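P450 epoxidase (Sorangium cellulosum, PDB 1Q5D) belongs to the cytochrome P450 family, whose mostly helical fold encloses an iron protoporphyrin IX (haem) group. Local coordinates at residues A[53-58]-A[352-357]; A[34-39]-A[330-335]. All coordinates share one frame; numbering follows the deposited sequence.

In the fold
Contact 1 joins helix 55-62 to the loop 352-357 beside the haem, and contact 2 joins helices 29-38 and 330-333. Their centres lie 10 Å apart, and their segments alternate along the chain. Thr53 joins them directly: its OG1 lies 2.6 Å from Thr39 O, and its O lies 2.8 Å from Ser332 OG, both probable hydrogen bonds. Val58 of contact 1 also packs on Ile330 and Ala333, from the second segment of contact 2. Contact 1 is nearer the cofactor, since it includes Ala357 of the haem pocket. The side chains of Val58 and Ser332 are about 11 Å and 14 Å, respectively, from the bound EPB.

Contact 1. Residues A[53-58]-A[352-357]; sequences TRYHDV and TSASLA. With HEM (protoporphyrin IX containing Fe), chain B.
Tyr55 and Leu356 bring the two backbones to 8.7 Å between their CA atoms, where the first turn of helix 55-62 faces an irregular loop. This is the cytochrome P450 fold at the point where the loop is about to enter the cysteine-bearing haem-binding segment characteristic of the family. The loop makes a type I turn from Thr352 to Ser355, and Tyr55 reaches one of its carbonyls. With CG anti to the backbone N (chi1 -175°), the ring extends across the gap, and its OH donates to Ala354 O at 2.6 Å. The donor lies in the carbonyl plane on a lone pair, with a C=O...donor angle of 127°; seen from the ring, the oxygen lies at the edge, near the ring plane. Ala354 CB adds an apolar touch, 4.1 Å from Tyr55 CZ. Asp336 takes the backbone N-H of Tyr55, fixing the start of the helix that carries the ring. Leu356 points at this helix, and its CD1 branch touches two side chains one turn apart. The Ala357 carbonyl that follows closes on the haem, with O 3.4 Å from the methyl carbon CMA. From the loop, Leu356 CD1 lies 3.5 Å from CE1 of Tyr55 and 3.7 Å from CG1 of Val58, both on the helix.

Contact 2. Residues A[34-39]-A[330-335]; sequences RLREAT and IPSALR
Arg36 reaches Ser332 because its chain runs extended through its first two torsions and then bends at chi3 (61°), turning the guanidinium along the end of helix 330-333. Ser332 meets it with OG anti to its own backbone N, a setting that carries the hydroxyl out toward the arginine. The two are joined by a hydrogen bond from Arg36 NH1 to Ser332 OG, 3.1 Å long, with an N-H...O angle of 163°. The oxygen sits only 4° out of the guanidinium plane, so the bond is made at an edge. The same hydroxyl lies alongside the aliphatic part of the arginine, with OG 3.5 Å from CB and 3.4 Å from CD. A further hydrogen bond joins this OG to Thr53 O, and the buried OG is thus held by two polar groups.

In P450 terms this joins the first helix of the fold, 29-38, to the short helix that follows strand 325-329 of the mixed sheet. At the end of that short helix the chain turns, Arg335 N bonding back to Ser332 O at 2.8 Å. The turn brings Arg335 O over one face of the Arg36 guanidinium, 3.4 Å from NH2 and offset toward the rim, at an angle too poor for a hydrogen bond. Carbonyl oxygens at this helix end would probably favour the positive charge.

Arg335 itself touches Arg36 with its CB, 3.9 Å from NH1, while its long chain leads elsewhere. Its NE bonds to Phe297 O, NH1 makes a salt bridge with Asp344, and the guanidinium forms a cation-pi contact with Phe29. The two guanidinium planes are strongly inclined to each other, and Arg36 NH2 stays 6.7 Å from Arg335 NH1.

Contact 1. Residues A[53-58]-A[352-357]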
loop_
_atom_site.group_PDB
_atom_site.type_symbol
_atom_site.label_atom_id
_atom_site.label_comp_id
_atom_site.label_asym_id
_atom_site.label_seq_id
_atom_site.Cartn_x
_atom_site.Cartn_y
_atom_site.Cartn_z
ATOM N N THR A 53 -3.481 -19.521 2.629
ATOM C CA THR A 53 -3.505 -19.447 1.174
ATOM C C THR A 53 -4.872 -19.249 0.514
ATOM O O THR A 53 -4.921 -18.962 -0.668
ATOM C CB THR A 53 -2.911 -20.722 0.573
ATOM O OG1 THR A 53 -3.633 -21.859 1.084
ATOM C CG2 THR A 53 -1.468 -20.940 1.045
ATOM N N ARG A 54 -5.967 -19.447 1.242
ATOM C CA ARG A 54 -7.277 -19.456 0.592
ATOM C C ARG A 54 -8.183 -18.286 1.000
ATOM O O ARG A 54 -8.160 -17.833 2.139
ATOM C CB ARG A 54 -7.975 -20.800 0.829
ATOM C CG ARG A 54 -7.231 -21.968 0.176
ATOM C CD ARG A 54 -7.665 -23.362 0.656
ATOM N NE ARG A 54 -6.787 -24.393 0.106
ATOM C CZ ARG A 54 -6.892 -25.690 0.376
ATOM N NH1 ARG A 54 -7.840 -26.123 1.205
ATOM N NH2 ARG A 54 -6.040 -26.546 -0.177
ATOM N N TYR A 55 -8.968 -17.792 0.050
ATOM C CA TYR A 55 -9.812 -16.624 0.314
ATOM C C TYR A 55 -10.586 -16.685 1.632
ATOM O O TYR A 55 -10.483 -15.786 2.466
ATOM C CB TYR A 55 -10.782 -16.367 -0.843
ATOM C CG TYR A 55 -11.566 -15.092 -0.644
ATOM C CD1 TYR A 55 -11.159 -13.906 -1.254
ATOM C CD2 TYR A 55 -12.710 -15.064 0.169
ATOM C CE1 TYR A 55 -11.875 -12.726 -1.077
ATOM C CE2 TYR A 55 -13.433 -13.882 0.356
ATOM C CZ TYR A 55 -13.013 -12.722 -0.276
ATOM O OH TYR A 55 -13.710 -11.540 -0.096
ATOM N N HIS A 56 -11.360 -17.745 1.842
ATOM C CA HIS A 56 -12.269 -17.756 2.994
ATOM C C HIS A 56 -11.553 -17.743 4.330
ATOM O O HIS A 56 -12.026 -17.125 5.288
ATOM C CB HIS A 56 -13.281 -18.897 2.903
ATOM C CG HIS A 56 -14.409 -18.603 1.963
ATOM N ND1 HIS A 56 -14.520 -19.194 0.720
ATOM C CD2 HIS A 56 -15.450 -17.742 2.065
ATOM C CE1 HIS A 56 -15.593 -18.725 0.107
ATOM N NE2 HIS A 56 -16.174 -17.842 0.899
ATOM N N ASP A 57 -10.405 -18.413 4.395
ATOM C CA ASP A 57 -9.612 -18.408 5.616
ATOM C C ASP A 57 -8.955 -17.040 5.817
ATOM O O ASP A 57 -8.946 -16.497 6.920
ATOM C CB ASP A 57 -8.557 -19.518 5.574
ATOM C CG ASP A 57 -9.159 -20.875 5.261
ATOM O OD1 ASP A 57 -10.088 -21.274 5.990
ATOM O OD2 ASP A 57 -8.797 -21.594 4.305
ATOM N N VAL A 58 -8.397 -16.491 4.745
ATOM C CA VAL A 58 -7.822 -15.146 4.785
ATOM C C VAL A 58 -8.867 -14.096 5.203
ATOM O O VAL A 58 -8.652 -13.303 6.130
ATOM C CB VAL A 58 -7.228 -14.780 3.418
ATOM C CG1 VAL A 58 -6.938 -13.303 3.336
ATOM C CG2 VAL A 58 -5.955 -15.587 3.162
ATOM N N THR A 352 -15.844 -6.929 -8.601
ATOM C CA THR A 352 -14.601 -6.973 -7.810
ATOM C C THR A 352 -14.873 -6.765 -6.335
ATOM O O THR A 352 -13.930 -6.561 -5.562
ATOM C CB THR A 352 -13.609 -5.890 -8.262
ATOM O OG1 THR A 352 -14.230 -4.606 -8.124
ATOM C CG2 THR A 352 -13.298 -5.997 -9.735
ATOM N N SER A 353 -16.152 -6.817 -5.939
ATOM C CA SER A 353 -16.565 -6.521 -4.564
ATOM C C SER A 353 -15.813 -7.345 -3.535
ATOM O O SER A 353 -15.516 -6.864 -2.439
ATOM C CB SER A 353 -18.068 -6.804 -4.358
ATOM O OG SER A 353 -18.881 -5.996 -5.193
ATOM N N ALA A 354 -15.549 -8.604 -3.867
ATOM C CA ALA A 354 -14.919 -9.513 -2.907
ATOM C C ALA A 354 -13.401 -9.310 -2.783
ATOM O O ALA A 354 -12.760 -9.914 -1.923
ATOM C CB ALA A 354 -15.241 -10.975 -3.254
ATOM N N SER A 355 -12.819 -8.469 -3.626
ATOM C CA SER A 355 -11.371 -8.208 -3.504
ATOM C C SER A 355 -11.017 -7.746 -2.084
ATOM O O SER A 355 -11.717 -6.915 -1.521
ATOM C CB SER A 355 -10.915 -7.203 -4.554
ATOM O OG SER A 355 -9.536 -6.871 -4.384
ATOM N N LEU A 356 -9.953 -8.301 -1.502
ATOM C CA LEU A 356 -9.492 -7.924 -0.148
ATOM C C LEU A 356 -8.267 -6.994 -0.206
ATOM O O LEU A 356 -7.638 -6.700 0.827
ATOM C CB LEU A 356 -9.113 -9.176 0.675
ATOM C CG LEU A 356 -10.159 -10.276 0.878
ATOM C CD1 LEU A 356 -9.516 -11.614 1.255
ATOM C CD2 LEU A 356 -11.130 -9.860 1.952
ATOM N N ALA A 357 -7.952 -6.539 -1.409
ATOM C CA ALA A 357 -6.774 -5.703 -1.692
ATOM C C ALA A 357 -6.605 -4.517 -0.729
ATOM O O ALA A 357 -5.476 -4.140 -0.391
ATOM C CB ALA A 357 -6.803 -5.237 -3.146
HETATM C CHA HEM B . -4.045 -0.024 5.756
HETATM C CHB HEM B . -3.628 -1.452 1.171
HETATM C CHC HEM B . -3.187 3.184 -0.227
HETATM C CHD HEM B . -3.012 4.531 4.383
HETATM C C1A HEM B . -4.061 -0.800 4.627
HETATM C C2A HEM B . -4.339 -2.216 4.577
HETATM C C3A HEM B . -4.205 -2.617 3.312
HETATM C C4A HEM B . -3.848 -1.463 2.521
HETATM C CMA HEM B . -4.412 -4.064 2.785
HETATM C CAA HEM B . -4.721 -3.093 5.793
HETATM C CBA HEM B . -3.496 -3.843 6.323
HETATM C CGA HEM B . -3.925 -4.769 7.449
HETATM O O1A HEM B . -3.037 -5.388 8.113
HETATM O O2A HEM B . -5.159 -4.879 7.704
HETATM C C1B HEM B . -3.477 -0.313 0.434
HETATM C C2B HEM B . -3.361 -0.307 -1.004
HETATM C C3B HEM B . -3.223 0.950 -1.391
HETATM C C4B HEM B . -3.253 1.804 -0.222
HETATM C CMB HEM B . -3.354 -1.538 -1.951
HETATM C CAB HEM B . -3.084 1.331 -2.875
HETATM C CBB HEM B . -2.564 2.493 -3.257
HETATM C C1C HEM B . -3.142 3.970 0.885
HETATM C C2C HEM B . -3.081 5.415 0.916
HETATM C C3C HEM B . -3.030 5.774 2.202
HETATM C C4C HEM B . -3.073 4.570 3.010
HETATM C CMC HEM B . -3.080 6.309 -0.353
HETATM C CAC HEM B . -2.947 7.169 2.846
HETATM C CBC HEM B . -3.181 8.267 2.132
HETATM C C1D HEM B . -3.206 3.421 5.166
HETATM C C2D HEM B . -3.096 3.435 6.595
HETATM C C3D HEM B . -3.421 2.026 7.032
HETATM C C4D HEM B . -3.673 1.297 5.819
HETATM C CMD HEM B . -2.747 4.640 7.485
HETATM C CAD HEM B . -3.489 1.489 8.472
HETATM C CBD HEM B . -4.985 1.366 8.787
HETATM C CGD HEM B . -5.194 0.812 10.174
HETATM O O1D HEM B . -4.354 -0.016 10.610
HETATM O O2D HEM B . -6.189 1.202 10.856
HETATM N NA HEM B . -3.763 -0.359 3.356
HETATM N NB HEM B . -3.414 0.997 0.910
HETATM N NC HEM B . -3.124 3.498 2.173
HETATM N ND HEM B . -3.538 2.147 4.736
HETATM FE FE HEM B . -3.617 1.581 2.761
HETATM O O HOH W 1 -1.446 1.202 2.869
#

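Contact 2. Residues A[34-39]-A[330-335]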
loop_
_atom_site.group_PDB
_atom_site.type_symbol
_atom_site.label_atom_id
_atom_site.label_comp_id
_atom_site.label_asym_id
_atom_site.label_seq_id
_atom_site.Cartn_x
_atom_site.Cartn_y
_atom_site.Cartn_z
ATOM N N ARG A 34 0.163 -23.606 -6.636
ATOM C CA ARG A 34 0.618 -24.905 -6.137
ATOM C C ARG A 34 0.436 -25.006 -4.642
ATOM O O ARG A 34 -0.029 -26.019 -4.148
ATOM C CB ARG A 34 2.080 -25.156 -6.483
ATOM C CG ARG A 34 2.305 -25.529 -7.924
ATOM C CD ARG A 34 3.679 -26.144 -8.170
ATOM N NE ARG A 34 4.658 -25.117 -8.502
ATOM C CZ ARG A 34 4.702 -24.478 -9.666
ATOM N NH1 ARG A 34 3.820 -24.765 -10.617
ATOM N NH2 ARG A 34 5.629 -23.551 -9.881
ATOM N N LEU A 35 0.807 -23.953 -3.918
ATOM C CA LEU A 35 0.593 -23.914 -2.472
ATOM C C LEU A 35 -0.890 -23.942 -2.105
ATOM O O LEU A 35 -1.315 -24.763 -1.293
ATOM C CB LEU A 35 1.259 -22.676 -1.849
ATOM C CG LEU A 35 2.796 -22.716 -1.825
ATOM C CD1 LEU A 35 3.383 -21.371 -1.369
ATOM C CD2 LEU A 35 3.282 -23.855 -0.937
ATOM N N ARG A 36 -1.663 -23.028 -2.684
ATOM C CA ARG A 36 -3.086 -22.906 -2.364
ATOM C C ARG A 36 -3.846 -24.225 -2.567
ATOM O O ARG A 36 -4.667 -24.622 -1.744
ATOM C CB ARG A 36 -3.711 -21.796 -3.218
ATOM C CG ARG A 36 -5.162 -21.451 -2.866
ATOM C CD ARG A 36 -5.723 -20.257 -3.660
ATOM N NE ARG A 36 -5.729 -20.496 -5.100
ATOM C CZ ARG A 36 -4.849 -19.997 -5.956
ATOM N NH1 ARG A 36 -3.866 -19.208 -5.527
ATOM N NH2 ARG A 36 -4.937 -20.289 -7.249
ATOM N N GLU A 37 -3.574 -24.891 -3.677
ATOM C CA GLU A 37 -4.282 -26.121 -3.996
ATOM C C GLU A 37 -3.885 -27.279 -3.068
ATOM O O GLU A 37 -4.714 -28.117 -2.729
ATOM C CB GLU A 37 -4.121 -26.463 -5.479
ATOM C CG GLU A 37 -5.149 -25.735 -6.340
ATOM C CD GLU A 37 -4.860 -25.817 -7.823
ATOM O OE1 GLU A 37 -5.608 -25.186 -8.608
ATOM O OE2 GLU A 37 -3.894 -26.510 -8.209
ATOM N N ALA A 38 -2.636 -27.291 -2.613
ATOM C CA ALA A 38 -2.146 -28.377 -1.754
ATOM C C ALA A 38 -2.557 -28.239 -0.281
ATOM O O ALA A 38 -2.761 -29.242 0.410
ATOM C CB ALA A 38 -0.619 -28.505 -1.882
ATOM N N THR A 39 -2.698 -27.004 0.202
ATOM C CA THR A 39 -2.962 -26.785 1.624
ATOM C C THR A 39 -3.536 -25.388 1.903
ATOM O O THR A 39 -3.243 -24.430 1.170
ATOM C CB THR A 39 -1.666 -27.006 2.440
ATOM O OG1 THR A 39 -1.963 -26.892 3.830
ATOM C CG2 THR A 39 -0.657 -25.869 2.194
ATOM N N ILE A 330 -2.260 -12.644 0.371
ATOM C CA ILE A 330 -3.237 -11.891 -0.416
ATOM C C ILE A 330 -3.298 -12.189 -1.905
ATOM O O ILE A 330 -4.386 -12.378 -2.429
ATOM C CB ILE A 330 -3.094 -10.357 -0.184
ATOM C CG1 ILE A 330 -3.244 -9.997 1.299
ATOM C CG2 ILE A 330 -4.060 -9.584 -1.063
ATOM C CD1 ILE A 330 -4.515 -10.444 1.947
ATOM N N PRO A 331 -2.167 -12.203 -2.611
ATOM C CA PRO A 331 -2.194 -12.472 -4.051
ATOM C C PRO A 331 -2.736 -13.863 -4.352
ATOM O O PRO A 331 -3.246 -14.079 -5.440
ATOM C CB PRO A 331 -0.719 -12.384 -4.466
ATOM C CG PRO A 331 -0.073 -11.662 -3.375
ATOM C CD PRO A 331 -0.802 -11.959 -2.115
ATOM N N SER A 332 -2.630 -14.769 -3.390
ATOM C CA SER A 332 -3.150 -16.122 -3.543
ATOM C C SER A 332 -4.661 -16.169 -3.317
ATOM O O SER A 332 -5.413 -16.682 -4.146
ATOM C CB SER A 332 -2.481 -17.071 -2.553
ATOM O OG SER A 332 -3.044 -18.384 -2.682
ATOM N N ALA A 333 -5.089 -15.639 -2.186
ATOM C CA ALA A 333 -6.508 -15.589 -1.859
ATOM C C ALA A 333 -7.280 -14.918 -3.003
ATOM O O ALA A 333 -8.424 -15.276 -3.282
ATOM C CB ALA A 333 -6.707 -14.827 -0.532
ATOM N N LEU A 334 -6.645 -13.967 -3.687
ATOM C CA LEU A 334 -7.340 -13.202 -4.712
ATOM C C LEU A 334 -7.351 -13.934 -6.035
ATOM O O LEU A 334 -7.965 -13.464 -6.992
ATOM C CB LEU A 334 -6.760 -11.781 -4.847
ATOM C CG LEU A 334 -6.934 -10.936 -3.577
ATOM C CD1 LEU A 334 -6.600 -9.465 -3.789
ATOM C CD2 LEU A 334 -8.344 -11.079 -2.989
ATOM N N ARG A 335 -6.694 -15.098 -6.087
ATOM C CA ARG A 335 -6.814 -15.981 -7.242
ATOM C C ARG A 335 -7.631 -17.236 -6.927
ATOM O O ARG A 335 -7.587 -18.213 -7.657
ATOM C CB ARG A 335 -5.435 -16.383 -7.793
ATOM C CG ARG A 335 -4.681 -15.262 -8.489
ATOM C CD ARG A 335 -5.294 -14.815 -9.794
ATOM N NE ARG A 335 -4.416 -13.906 -10.524
ATOM C CZ ARG A 335 -3.527 -14.267 -11.433
ATOM N NH1 ARG A 335 -3.387 -15.542 -11.765
ATOM N NH2 ARG A 335 -2.780 -13.346 -12.028
#